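Enoyl-CoA hydratase/carnithine racemase (Thermus thermophilus JL-18, PDB 6SL9) catalyses the isomerisation that forms oxepin-CoA in phenylacetic acid catabolism, as a crotonase-family isomerase known as PaaG. Local coordinates at the interface of chains A and B. Residues are numbered along the deposited sequence; one frame, centred on the assembly and turned at random. Chains: chain A/B, Enoyl-CoA hydratase/carnithine racemase.

The interface of chains A and B. Residues chain A 139, 144, 148, 156, 160-161; chain B 208, 211-212.
B:Leu212 forms the apolar centre, packing its CD2 methyl from helix 202-214 of chain B against A:Pro148 of helix 143-151 and A:Leu160 of helix 153-162. The ring of A:Pro148 is crossed obliquely, with its CG 3.7 Å from B:Leu212 CD2. A:Leu160 slides past in the opposite direction and brings its CD1 to 3.8 Å from the same B:Leu212 CD2. A:Ala156 sits farther off, its CB 4.4 Å from B:Leu212 CD2. The CG of B:Leu212 is anti to its carbonyl carbon (chi1 -71°), and the second torsion places CD1 anti to CA, leaving CD2 as the arm turned toward chain A. One turn back, B:Thr208 turns its CG2 methyl anti to the backbone N, so that it comes within 4.1 Å of A:Leu160 CB and also meets A:Leu161 CD2, the two residues A:Leu161 and B:Thr208 sliding past each other in opposite directions. The A:Pro139 ring crosses B:Thr208 obliquely, its CD 3.9 Å from B:Thr208 CG2. B:Leu211 splits its fork: CD1 meets A:Pro139 CG tip to tip at 4.0 Å, while CD2 lies beside the hydroxyl of A:Ser144. Polar atoms mark the rim but make no bond across it. The hydroxyl OG1 of B:Thr208, beside its own backbone N (chi1 -61°), merely touches A:Pro139 CD at 3.5 Å. A:Ser144 OG takes the crowded position between backbone N and carbonyl carbon (chi1 75°), and its CB rests 3.9 Å from B:Leu211 CB. The patch thus joins neighbouring subunits of the deposited trimer by mainly apolar contacts, one helix face of chain B seated against two helices and a proline loop of chain A, and probably helps hold the crotonase-type assembly together.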
ATOM      1  N   PRO A 139      17.356   3.268   5.712  1.00 10.22           N
ATOM      2  CA  PRO A 139      17.160   1.917   5.211  1.00 10.55           C
ATOM      3  C   PRO A 139      17.855   1.744   3.865  1.00 10.30           C
ATOM      4  O   PRO A 139      17.739   2.585   2.999  1.00 13.05           O
ATOM      5  CB  PRO A 139      15.661   1.828   5.091  1.00 11.83           C
ATOM      6  CG  PRO A 139      15.130   3.198   5.045  1.00 12.77           C
ATOM      7  CD  PRO A 139      16.078   3.962   5.920  1.00 11.40           C
ATOM      8  N   SER A 144      13.698   0.352   1.964  1.00 10.71           N
ATOM      9  CA  SER A 144      12.792   1.505   1.810  1.00 11.13           C
ATOM     10  C   SER A 144      11.708   1.224   0.746  1.00 10.51           C
ATOM     11  O   SER A 144      10.681   1.892   0.782  1.00 11.94           O
ATOM     12  CB  SER A 144      13.532   2.771   1.494  1.00 11.77           C
ATOM     13  OG  SER A 144      13.992   2.832   0.161  1.00 13.72           O
ATOM     14  N   PRO A 148       7.275  -0.277   3.122  1.00 10.84           N
ATOM     15  CA  PRO A 148       5.962   0.332   3.009  1.00 11.95           C
ATOM     16  C   PRO A 148       4.977  -0.517   2.195  1.00 11.82           C
ATOM     17  O   PRO A 148       3.781  -0.515   2.499  1.00 14.51           O
ATOM     18  CB  PRO A 148       6.229   1.671   2.352  1.00 12.98           C
ATOM     19  CG  PRO A 148       7.726   1.873   2.389  1.00 17.47           C
ATOM     20  CD  PRO A 148       8.359   0.557   2.543  1.00 11.99           C
ATOM     21  N   ALA A 156       5.453   1.422   8.439  1.00 11.03           N
ATOM     22  CA  ALA A 156       6.835   1.633   7.972  1.00 10.31           C
ATOM     23  C   ALA A 156       7.431   2.852   8.688  1.00 11.44           C
ATOM     24  O   ALA A 156       8.612   2.813   9.102  1.00 11.48           O
ATOM     25  CB  ALA A 156       6.874   1.776   6.457  1.00 12.65           C
ATOM     26  N   LEU A 160      10.738   2.238  10.990  1.00 10.73           N
ATOM     27  CA  LEU A 160      12.008   2.810  10.550  1.00 10.67           C
ATOM     28  C   LEU A 160      12.511   3.904  11.483  1.00 12.38           C
ATOM     29  O   LEU A 160      13.738   3.956  11.775  1.00 14.96           O
ATOM     30  CB  LEU A 160      11.857   3.342   9.115  1.00 11.26           C
ATOM     31  CG  LEU A 160      11.719   2.268   8.063  1.00 11.77           C
ATOM     32  CD1 LEU A 160      11.236   2.901   6.780  1.00 12.10           C
ATOM     33  CD2 LEU A 160      13.033   1.525   7.831  1.00 13.54           C
ATOM     34  N   LEU A 161      11.641   4.789  11.926  1.00 11.87           N
ATOM     35  CA  LEU A 161      12.080   5.954  12.709  1.00 13.39           C
ATOM     36  C   LEU A 161      12.378   5.558  14.149  1.00 12.06           C
ATOM     37  O   LEU A 161      13.352   6.115  14.713  1.00 13.50           O
ATOM     38  CB  LEU A 161      11.050   7.080  12.618  1.00 14.70           C
ATOM     39  CG  LEU A 161      10.817   7.644  11.205  1.00 14.28           C
ATOM     40  CD1 LEU A 161       9.645   8.612  11.236  1.00 16.65           C
ATOM     41  CD2 LEU A 161      12.049   8.292  10.599  1.00 16.07           C
TER
ATOM     42  N   THR B 208      15.455   9.439   5.664  1.00  9.86           N
ATOM     43  CA  THR B 208      14.468   8.342   5.669  1.00  9.62           C
ATOM     44  C   THR B 208      13.121   8.853   5.183  1.00 10.01           C
ATOM     45  O   THR B 208      12.450   8.167   4.387  1.00 10.58           O
ATOM     46  CB  THR B 208      14.394   7.686   7.048  1.00 10.70           C
ATOM     47  OG1 THR B 208      15.671   7.140   7.370  1.00 12.25           O
ATOM     48  CG2 THR B 208      13.380   6.585   7.103  1.00 12.47           C
ATOM     49  N   LEU B 211      13.074   8.994   1.406  1.00  9.78           N
ATOM     50  CA  LEU B 211      12.894   7.668   0.797  1.00 10.12           C
ATOM     51  C   LEU B 211      11.446   7.223   0.863  1.00 10.09           C
ATOM     52  O   LEU B 211      10.921   6.696  -0.115  1.00 11.54           O
ATOM     53  CB  LEU B 211      13.779   6.665   1.499  1.00 10.15           C
ATOM     54  CG  LEU B 211      15.259   6.806   1.221  1.00 11.42           C
ATOM     55  CD1 LEU B 211      16.042   5.943   2.211  1.00 12.87           C
ATOM     56  CD2 LEU B 211      15.622   6.378  -0.198  1.00 12.99           C
ATOM     57  N   LEU B 212      10.815   7.437   2.001  1.00  9.90           N
ATOM     58  CA  LEU B 212       9.406   7.042   2.148  1.00 10.76           C
ATOM     59  C   LEU B 212       8.522   7.843   1.231  1.00 10.88           C
ATOM     60  O   LEU B 212       7.599   7.258   0.638  1.00 12.38           O
ATOM     61  CB  LEU B 212       8.968   7.202   3.594  1.00 10.88           C
ATOM     62  CG  LEU B 212       9.574   6.188   4.580  1.00 12.42           C
ATOM     63  CD1 LEU B 212       9.140   6.541   5.981  1.00 14.65           C
ATOM     64  CD2 LEU B 212       9.178   4.763   4.188  1.00 13.88           C
TER